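Long-range contacts in response regulator (Colwellia psychrerythraea, PDB 3EQZ), which belongs to the CheY-like receiver-domain family, whose members generally act as switch modules in bacterial two-component signalling: residues R5-D10 with L40-N45; Q47-L52 with S76-S81. One frame throughout, in Å; residues are numbered along the deposited sequence.

Contact 1. Residues R5-D10 with L40-N45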
loop_
_atom_site.group_PDB
_atom_site.type_symbol
_atom_site.label_atom_id
_atom_site.label_comp_id
_atom_site.label_asym_id
_atom_site.label_seq_id
_atom_site.Cartn_x
_atom_site.Cartn_y
_atom_site.Cartn_z
ATOM N N ARG B 5 19.340 -11.808 23.507
ATOM C CA ARG B 5 20.201 -10.891 22.787
ATOM C C ARG B 5 19.325 -9.941 21.935
ATOM O O ARG B 5 18.370 -10.394 21.283
ATOM C CB ARG B 5 21.211 -11.656 21.926
ATOM C CG ARG B 5 22.113 -12.655 22.725
ATOM C CD ARG B 5 23.231 -13.267 21.827
ATOM N NE ARG B 5 22.662 -13.959 20.659
ATOM C CZ ARG B 5 23.394 -14.554 19.711
ATOM N NH1 ARG B 5 24.717 -14.557 19.813
ATOM N NH2 ARG B 5 22.827 -15.147 18.671
ATOM N N VAL B 6 19.633 -8.651 21.977
ATOM C CA VAL B 6 18.997 -7.668 21.089
ATOM C C VAL B 6 20.113 -7.145 20.196
ATOM O O VAL B 6 21.195 -6.848 20.693
ATOM C CB VAL B 6 18.337 -6.523 21.864
ATOM C CG1 VAL B 6 17.714 -5.497 20.904
ATOM C CG2 VAL B 6 17.280 -7.076 22.823
ATOM N N PHE B 7 19.885 -7.104 18.892
ATOM C CA PHE B 7 20.858 -6.538 17.945
ATOM C C PHE B 7 20.235 -5.327 17.327
ATOM O O PHE B 7 19.148 -5.436 16.722
ATOM C CB PHE B 7 21.190 -7.553 16.852
ATOM C CG PHE B 7 21.874 -8.791 17.390
ATOM C CD1 PHE B 7 23.259 -8.817 17.580
ATOM C CD2 PHE B 7 21.145 -9.919 17.733
ATOM C CE1 PHE B 7 23.918 -9.963 18.113
ATOM C CE2 PHE B 7 21.801 -11.084 18.264
ATOM C CZ PHE B 7 23.184 -11.092 18.462
ATOM N N ILE B 8 20.895 -4.191 17.486
ATOM C CA ILE B 8 20.467 -2.950 16.886
ATOM C C ILE B 8 21.287 -2.706 15.615
ATOM O O ILE B 8 22.523 -2.623 15.679
ATOM C CB ILE B 8 20.692 -1.735 17.825
ATOM C CG1 ILE B 8 19.859 -1.906 19.085
ATOM C CG2 ILE B 8 20.337 -0.388 17.090
ATOM C CD1 ILE B 8 20.262 -1.006 20.255
ATOM N N VAL B 9 20.595 -2.600 14.477
ATOM C CA VAL B 9 21.255 -2.413 13.185
ATOM C C VAL B 9 20.824 -1.058 12.566
ATOM O O VAL B 9 19.679 -0.864 12.129
ATOM C CB VAL B 9 20.975 -3.601 12.259
ATOM C CG1 VAL B 9 21.859 -3.557 11.016
ATOM C CG2 VAL B 9 21.119 -4.923 13.053
ATOM N N ASP B 10 21.757 -0.111 12.541
ATOM C CA ASP B 10 21.426 1.257 12.156
ATOM C C ASP B 10 22.747 1.922 11.938
ATOM O O ASP B 10 23.573 1.974 12.863
ATOM C CB ASP B 10 20.714 1.940 13.324
ATOM C CG ASP B 10 20.202 3.351 12.986
ATOM O OD1 ASP B 10 20.511 3.904 11.886
ATOM O OD2 ASP B 10 19.447 3.890 13.840
ATOM N N LEU B 40 25.514 -9.127 9.262
ATOM C CA LEU B 40 25.041 -10.254 8.439
ATOM C C LEU B 40 25.918 -11.504 8.506
ATOM O O LEU B 40 25.572 -12.537 7.950
ATOM C CB LEU B 40 24.847 -9.812 6.989
ATOM C CG LEU B 40 23.653 -8.873 6.750
ATOM C CD1 LEU B 40 23.464 -8.538 5.290
ATOM C CD2 LEU B 40 22.379 -9.503 7.342
ATOM N N THR B 41 27.044 -11.431 9.196
ATOM C CA THR B 41 27.903 -12.612 9.316
ATOM C C THR B 41 27.394 -13.457 10.467
ATOM O O THR B 41 27.737 -14.646 10.580
ATOM C CB THR B 41 29.397 -12.224 9.591
ATOM O OG1 THR B 41 29.499 -11.510 10.832
ATOM C CG2 THR B 41 29.960 -11.337 8.457
ATOM N N LEU B 42 26.556 -12.852 11.315
ATOM C CA LEU B 42 26.060 -13.538 12.521
ATOM C C LEU B 42 24.972 -14.535 12.194
ATOM O O LEU B 42 24.208 -14.341 11.256
ATOM C CB LEU B 42 25.497 -12.538 13.530
ATOM C CG LEU B 42 26.470 -11.532 14.120
ATOM C CD1 LEU B 42 25.759 -10.636 15.081
ATOM C CD2 LEU B 42 27.584 -12.312 14.794
ATOM N N SER B 43 24.887 -15.611 12.966
ATOM C CA SER B 43 23.740 -16.524 12.787
ATOM C C SER B 43 22.843 -16.415 14.036
ATOM O O SER B 43 23.295 -16.484 15.165
ATOM C CB SER B 43 24.158 -17.987 12.463
ATOM O OG SER B 43 24.599 -18.167 11.099
ATOM N N LEU B 44 21.570 -16.184 13.811
ATOM C CA LEU B 44 20.716 -15.782 14.884
ATOM C C LEU B 44 19.802 -16.892 15.377
ATOM O O LEU B 44 19.509 -17.828 14.648
ATOM C CB LEU B 44 19.908 -14.587 14.397
ATOM C CG LEU B 44 20.881 -13.583 13.787
ATOM C CD1 LEU B 44 20.146 -12.620 12.879
ATOM C CD2 LEU B 44 21.675 -12.866 14.890
ATOM N N ASN B 45 19.343 -16.767 16.617
ATOM C CA ASN B 45 18.469 -17.769 17.177
ATOM C C ASN B 45 17.028 -17.285 17.275
ATOM O O ASN B 45 16.731 -16.113 17.156
ATOM C CB ASN B 45 18.962 -18.219 18.566
ATOM C CG ASN B 45 20.458 -18.412 18.614
ATOM O OD1 ASN B 45 21.022 -19.155 17.795
ATOM N ND2 ASN B 45 21.126 -17.707 19.557
#

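Contact 2. Residues Q47-L52 with S76-S81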
loop_
_atom_site.group_PDB
_atom_site.type_symbol
_atom_site.label_atom_id
_atom_site.label_comp_id
_atom_site.label_asym_id
_atom_site.label_seq_id
_atom_site.Cartn_x
_atom_site.Cartn_y
_atom_site.Cartn_z
ATOM N N GLN B 47 15.341 -16.898 19.780
ATOM C CA GLN B 47 15.133 -15.961 20.904
ATOM C C GLN B 47 15.784 -14.588 20.724
ATOM O O GLN B 47 15.577 -13.684 21.542
ATOM C CB GLN B 47 15.596 -16.610 22.248
ATOM C CG GLN B 47 15.396 -18.172 22.292
ATOM C CD GLN B 47 16.669 -18.939 21.753
ATOM O OE1 GLN B 47 17.751 -18.897 22.372
ATOM N NE2 GLN B 47 16.534 -19.610 20.610
ATOM N N ASP B 48 16.585 -14.428 19.671
ATOM C CA ASP B 48 17.187 -13.128 19.365
ATOM C C ASP B 48 16.103 -12.124 18.851
ATOM O O ASP B 48 15.112 -12.526 18.208
ATOM C CB ASP B 48 18.332 -13.266 18.345
ATOM C CG ASP B 48 19.500 -14.154 18.878
ATOM O OD1 ASP B 48 19.757 -14.193 20.129
ATOM O OD2 ASP B 48 20.155 -14.832 18.048
ATOM N N ILE B 49 16.290 -10.857 19.177
ATOM C CA ILE B 49 15.433 -9.761 18.723
ATOM C C ILE B 49 16.290 -8.773 17.914
ATOM O O ILE B 49 17.343 -8.338 18.366
ATOM C CB ILE B 49 14.870 -9.001 19.899
ATOM C CG1 ILE B 49 13.954 -9.928 20.726
ATOM C CG2 ILE B 49 14.093 -7.774 19.392
ATOM C CD1 ILE B 49 13.922 -9.511 22.242
ATOM N N ILE B 50 15.868 -8.458 16.705
ATOM C CA ILE B 50 16.646 -7.579 15.826
ATOM C C ILE B 50 15.852 -6.291 15.662
ATOM O O ILE B 50 14.673 -6.337 15.274
ATOM C CB ILE B 50 16.835 -8.193 14.437
ATOM C CG1 ILE B 50 17.517 -9.574 14.565
ATOM C CG2 ILE B 50 17.562 -7.226 13.494
ATOM C CD1 ILE B 50 17.389 -10.398 13.261
ATOM N N ILE B 51 16.468 -5.162 15.969
ATOM C CA ILE B 51 15.849 -3.873 15.681
ATOM C C ILE B 51 16.562 -3.321 14.477
ATOM O O ILE B 51 17.760 -3.043 14.527
ATOM C CB ILE B 51 15.899 -2.910 16.884
ATOM C CG1 ILE B 51 15.245 -3.560 18.127
ATOM C CG2 ILE B 51 15.325 -1.529 16.536
ATOM C CD1 ILE B 51 15.402 -2.681 19.431
ATOM N N LEU B 52 15.821 -3.194 13.377
ATOM C CA LEU B 52 16.414 -2.880 12.086
ATOM C C LEU B 52 15.931 -1.517 11.571
ATOM O O LEU B 52 14.714 -1.339 11.338
ATOM C CB LEU B 52 16.099 -3.972 11.056
ATOM C CG LEU B 52 16.597 -3.730 9.586
ATOM C CD1 LEU B 52 18.146 -3.519 9.499
ATOM C CD2 LEU B 52 16.164 -4.850 8.591
ATOM N N SER B 76 13.151 -12.648 16.028
ATOM C CA SER B 76 12.062 -11.650 15.986
ATOM C C SER B 76 12.649 -10.389 15.404
ATOM O O SER B 76 13.817 -10.027 15.706
ATOM C CB SER B 76 11.525 -11.332 17.372
ATOM O OG SER B 76 10.991 -12.484 17.971
ATOM N N LEU B 77 11.837 -9.697 14.600
ATOM C CA LEU B 77 12.284 -8.515 13.911
ATOM C C LEU B 77 11.407 -7.287 14.197
ATOM O O LEU B 77 10.156 -7.356 14.131
ATOM C CB LEU B 77 12.355 -8.811 12.414
ATOM C CG LEU B 77 12.885 -7.777 11.434
ATOM C CD1 LEU B 77 14.307 -7.482 11.751
ATOM C CD2 LEU B 77 12.728 -8.322 10.001
ATOM N N ILE B 78 12.063 -6.175 14.511
ATOM C CA ILE B 78 11.386 -4.874 14.667
ATOM C C ILE B 78 11.954 -3.923 13.619
ATOM O O ILE B 78 13.159 -3.866 13.454
ATOM C CB ILE B 78 11.629 -4.264 16.051
ATOM C CG1 ILE B 78 10.981 -5.143 17.128
ATOM C CG2 ILE B 78 11.131 -2.850 16.091
ATOM C CD1 ILE B 78 11.565 -5.007 18.584
ATOM N N LEU B 79 11.088 -3.233 12.871
ATOM C CA LEU B 79 11.540 -2.376 11.819
ATOM C C LEU B 79 11.300 -0.939 12.170
ATOM O O LEU B 79 10.252 -0.586 12.692
ATOM C CB LEU B 79 10.839 -2.683 10.508
ATOM C CG LEU B 79 10.881 -4.120 10.030
ATOM C CD1 LEU B 79 9.923 -4.229 8.831
ATOM C CD2 LEU B 79 12.357 -4.540 9.618
ATOM N N ILE B 80 12.262 -0.094 11.849
ATOM C CA ILE B 80 12.147 1.311 12.183
ATOM C C ILE B 80 12.413 2.166 10.983
ATOM O O ILE B 80 13.307 1.855 10.206
ATOM C CB ILE B 80 13.091 1.686 13.312
ATOM C CG1 ILE B 80 12.809 0.740 14.524
ATOM C CG2 ILE B 80 12.826 3.190 13.675
ATOM C CD1 ILE B 80 13.397 1.180 15.833
ATOM N N SER B 81 11.586 3.212 10.814
ATOM C CA SER B 81 11.707 4.144 9.671
ATOM C C SER B 81 10.630 5.220 9.713
ATOM O O SER B 81 9.635 5.060 10.425
ATOM C CB SER B 81 11.505 3.354 8.359
ATOM O OG SER B 81 12.109 4.033 7.272
HETATM O O HOH W 1 12.815 -13.660 19.510
#

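Contact 1. Residues R5-D10 with L40-N45
Phe7 meets Leu42 and Leu44 where the loop 40-45 folds over strand 6-9 of the receiver domain. The fold is a CheY-like parallel sheet with helices on both faces, and this contact lies near its surface. The CB of Phe7 points toward the loop. Its CG stands beside the backbone N, anti to the carbonyl carbon (chi1 -64°). From there the ring's two sides of atoms each meet one leucine, both obliquely. On the CD1/CE1 side, Phe7 CD1 lies 4.0 Å from Leu42 CD1. Further out, Phe7 CE1 comes to 3.6 Å from the same methyl, Leu42 CD1. On the CD2/CE2 side, Phe7 CE2 is 3.8 Å from Leu44 CD2, and Phe7 CD2 is a little further from it. Leu44 CD2 sits 4.3 Å from the centroid of the Phe7 ring, 29° off the ring normal, an off-centre CH-pi contact. At the tip, Phe7 CZ lies over the centre of the Arg5 guanidinium, 3.6 Å above its plane. The aromatic edge is thus turned to the flat cationic group. Strand 30-33 adds Phe33, which touches both Phe7 and Leu42. The polar atoms here find their bonds outside the pair, chiefly at Asp48. Arg5 makes its salt bridge to Asp48, and that carboxylate also accepts the backbone N-H of Asn45. One acid therefore ties both sides together. Ser43 O lies at the edge of the guanidinium, 3.8 Å from Arg5 NH2. The guanidinium and the Asn45 amide are nearly parallel, 10° apart, but Arg5 NH2 and Asn45 ND2 are two donors that merely approach to 3.2 Å.

Contact 2. Residues Q47-L52 with S76-S81
Ile51 and Ile80 make the tightest side-chain contact between these parallel strands. Ile51 CG2 and Ile80 CD1 are only 3.4 Å apart, closer than usual for carbons. The Ile80 chain is extended at chi2 (-165°), which puts CD1 against that methyl. Ile78 CD1 touches two neighbours on the adjacent strand, 3.8 Å from Ile49 CG2 and a little further from Ile51 CG1. Leu19 of helix 13-23 touches Ile51 and Ile80. On the opposite face Leu77 CD1 lies 3.7 Å from Ile50 CG2, and Leu52 and Leu79 run side by side. Helix 60-70 packs on Ile50 and Leu52. The backbone hydrogen bonds are straightest mid-ladder, where Ile78 N donates to Ile50 O at 2.7 Å (166°) and Leu52 N to Ile78 O. Both end bonds are more bent (152°).

The start of the ladder is looser and wetter. Ser76 is partly exposed. Ser76 N donates to Asp48 O at 2.9 Å. The same Asp48 O also accepts from a water, and the water accepts a hydrogen bond from Ser76 OG at 2.7 Å. The Asp48 carboxylate leads away, to Arg5 and Asn45. Strand 49-53, helix 60-70 and strand 76-81 form a beta-alpha-beta crossover, the repeating unit of the CheY-like fold.

How the contacts relate
The centres of contacts 1 and 2 are about 9 Å apart, and contact 1 closes along the chain before contact 2 opens. Both reach the same parallel sheet, whose strand order is 30-33, 6-9, 49-53, 76-81, 101-107. The centre of contact 2 lies about 2 Å from the centre of the chain, where it joins two inner strands. Contact 1 lies further out, where the loop leading to strand 49-53 covers strand 6-9. The two are joined by backbone pairing of strands 6-9 and 49-53, by the Arg5 to Asp48 salt bridge and by Leu44 packing on Ile50. The loop carrying Leu44 thus packs onto the sheet whose inner strands contact 2 pairs, all within one receiver domain.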